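Local coordinates for uncharacterized protein YmzC (Bacillus subtilis, PDB 3KVP) that is of unknown function, a small protein of the YmzC-like family that is probably made with a signal sequence, at residues 33-37 with 38-42. Sequence-based numbering, arbitrary orientation.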
loop_
_atom_site.group_PDB
_atom_site.type_symbol
_atom_site.label_atom_id
_atom_site.label_comp_id
_atom_site.label_asym_id
_atom_site.label_seq_id
_atom_site.Cartn_x
_atom_site.Cartn_y
_atom_site.Cartn_z
ATOM N N GLY D 33 -6.530 -4.926 -5.047
ATOM C CA GLY D 33 -6.371 -6.339 -4.779
ATOM C C GLY D 33 -6.059 -6.640 -3.327
ATOM O O GLY D 33 -5.454 -5.843 -2.607
ATOM N N VAL D 34 -6.481 -7.811 -2.887
ATOM C CA VAL D 34 -6.123 -8.268 -1.571
ATOM C C VAL D 34 -5.395 -9.583 -1.725
ATOM O O VAL D 34 -5.709 -10.392 -2.594
ATOM C CB VAL D 34 -7.347 -8.481 -0.701
ATOM C CG1 VAL D 34 -6.914 -8.858 0.698
ATOM C CG2 VAL D 34 -8.194 -7.222 -0.676
HETATM N N MSE D 35 -4.394 -9.787 -0.891
HETATM C CA MSE D 35 -3.720 -11.059 -0.838
HETATM C C MSE D 35 -3.883 -11.562 0.580
HETATM O O MSE D 35 -3.432 -10.912 1.524
HETATM C CB MSE D 35 -2.253 -10.871 -1.178
HETATM C CG MSE D 35 -1.710 -11.934 -2.120
HETATM SE SE MSE D 35 -1.115 -13.582 -1.249
HETATM C CE MSE D 35 -0.824 -14.631 -2.868
ATOM N N GLU D 36 -4.553 -12.698 0.738
ATOM C CA GLU D 36 -4.779 -13.264 2.064
ATOM C C GLU D 36 -4.814 -14.786 2.015
ATOM O O GLU D 36 -5.509 -15.375 1.179
ATOM C CB GLU D 36 -6.077 -12.732 2.646
ATOM C CG GLU D 36 -6.240 -13.019 4.109
ATOM C CD GLU D 36 -7.606 -12.610 4.605
ATOM O OE1 GLU D 36 -8.583 -12.746 3.834
ATOM O OE2 GLU D 36 -7.707 -12.149 5.763
ATOM N N ASP D 37 -4.078 -15.414 2.929
ATOM C CA ASP D 37 -3.749 -16.827 2.801
ATOM C C ASP D 37 -2.983 -17.019 1.498
ATOM O O ASP D 37 -2.062 -16.250 1.187
ATOM C CB ASP D 37 -5.010 -17.678 2.812
ATOM C CG ASP D 37 -5.578 -17.849 4.207
ATOM O OD1 ASP D 37 -4.822 -17.643 5.185
ATOM O OD2 ASP D 37 -6.775 -18.194 4.328
ATOM N N GLY D 38 -3.366 -18.027 0.722
ATOM C CA GLY D 38 -2.744 -18.233 -0.577
ATOM C C GLY D 38 -3.505 -17.554 -1.700
ATOM O O GLY D 38 -3.128 -17.657 -2.864
ATOM N N TYR D 39 -4.572 -16.842 -1.350
ATOM C CA TYR D 39 -5.484 -16.329 -2.353
ATOM C C TYR D 39 -5.283 -14.864 -2.685
ATOM O O TYR D 39 -5.230 -14.006 -1.797
ATOM C CB TYR D 39 -6.918 -16.545 -1.906
ATOM C CG TYR D 39 -7.246 -17.996 -1.697
ATOM C CD1 TYR D 39 -7.934 -18.714 -2.666
ATOM C CD2 TYR D 39 -6.853 -18.656 -0.537
ATOM C CE1 TYR D 39 -8.235 -20.050 -2.480
ATOM C CE2 TYR D 39 -7.147 -19.992 -0.340
ATOM C CZ TYR D 39 -7.840 -20.684 -1.316
ATOM O OH TYR D 39 -8.140 -22.018 -1.132
ATOM N N ILE D 40 -5.169 -14.591 -3.978
ATOM C CA ILE D 40 -5.254 -13.231 -4.482
ATOM C C ILE D 40 -6.706 -12.981 -4.908
ATOM O O ILE D 40 -7.317 -13.843 -5.534
ATOM C CB ILE D 40 -4.336 -13.013 -5.697
ATOM C CG1 ILE D 40 -2.881 -13.269 -5.321
ATOM C CG2 ILE D 40 -4.510 -11.593 -6.240
ATOM C CD1 ILE D 40 -1.937 -13.120 -6.471
ATOM N N LYS D 41 -7.248 -11.815 -4.559
ATOM C CA LYS D 41 -8.603 -11.432 -4.937
ATOM C C LYS D 41 -8.554 -10.050 -5.558
ATOM O O LYS D 41 -7.985 -9.135 -4.965
ATOM C CB LYS D 41 -9.482 -11.346 -3.703
ATOM C CG LYS D 41 -9.624 -12.607 -2.897
ATOM C CD LYS D 41 -10.296 -12.289 -1.570
ATOM C CE LYS D 41 -10.005 -13.354 -0.536
ATOM N NZ LYS D 41 -10.143 -12.817 0.847
ATOM N N ILE D 42 -9.136 -9.882 -6.742
ATOM C CA ILE D 42 -9.193 -8.550 -7.355
ATOM C C ILE D 42 -10.603 -7.964 -7.316
ATOM O O ILE D 42 -11.598 -8.651 -7.595
ATOM C CB ILE D 42 -8.612 -8.503 -8.778
ATOM C CG1 ILE D 42 -7.083 -8.507 -8.726
ATOM C CG2 ILE D 42 -9.011 -7.222 -9.464
ATOM C CD1 ILE D 42 -6.521 -9.828 -8.570
#
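K41 reaches diagonally over the strand pair to E36, and its NZ meets OE1 of E36 at 3.4 Å in a salt bridge whose hydrogen bond is weak. Both chains are stretched out beyond CG; in E36 the first torsion sets CG anti to the backbone N (chi1 -167°), and the carboxylate is carried out to meet the ammonium group. A second carboxylate, D60 of the third subunit, pairs with this ammonium and is its stronger partner. In the backbone, V34 and K41 form a hydrogen-bonded antiparallel pair, their side chains on the same face as E36 and Y39: V34 N donates to K41 O at 2.9 Å, and K41 N returns a bond of equal length to V34 O. Strands 31-36 and 39-46 form a beta hairpin with a two-residue loop, central in the four-stranded antiparallel meander, with D37, at positive phi, and G38 at the corners of a type II' turn. The bond from E36 N to Y39 O is nearly straight, with an N-H...O angle of 168°, whereas Y39 N approaches E36 O from above the carbonyl plane, 3.1 Å away. D37 CB and E36 O both lie at the edge of the Y39 ring, CB 3.9 Å from CD2. Across the sheet, on the face opposite V34 and K41, M35 bends at chi2 (-85°) and lays its selenomethionine methyl CE against I40 CG1 at 3.5 Å; CE also lies 3.8 Å from G38 O. V34 of the second subunit packs on M35, and L63 of helix 60-67 on I40.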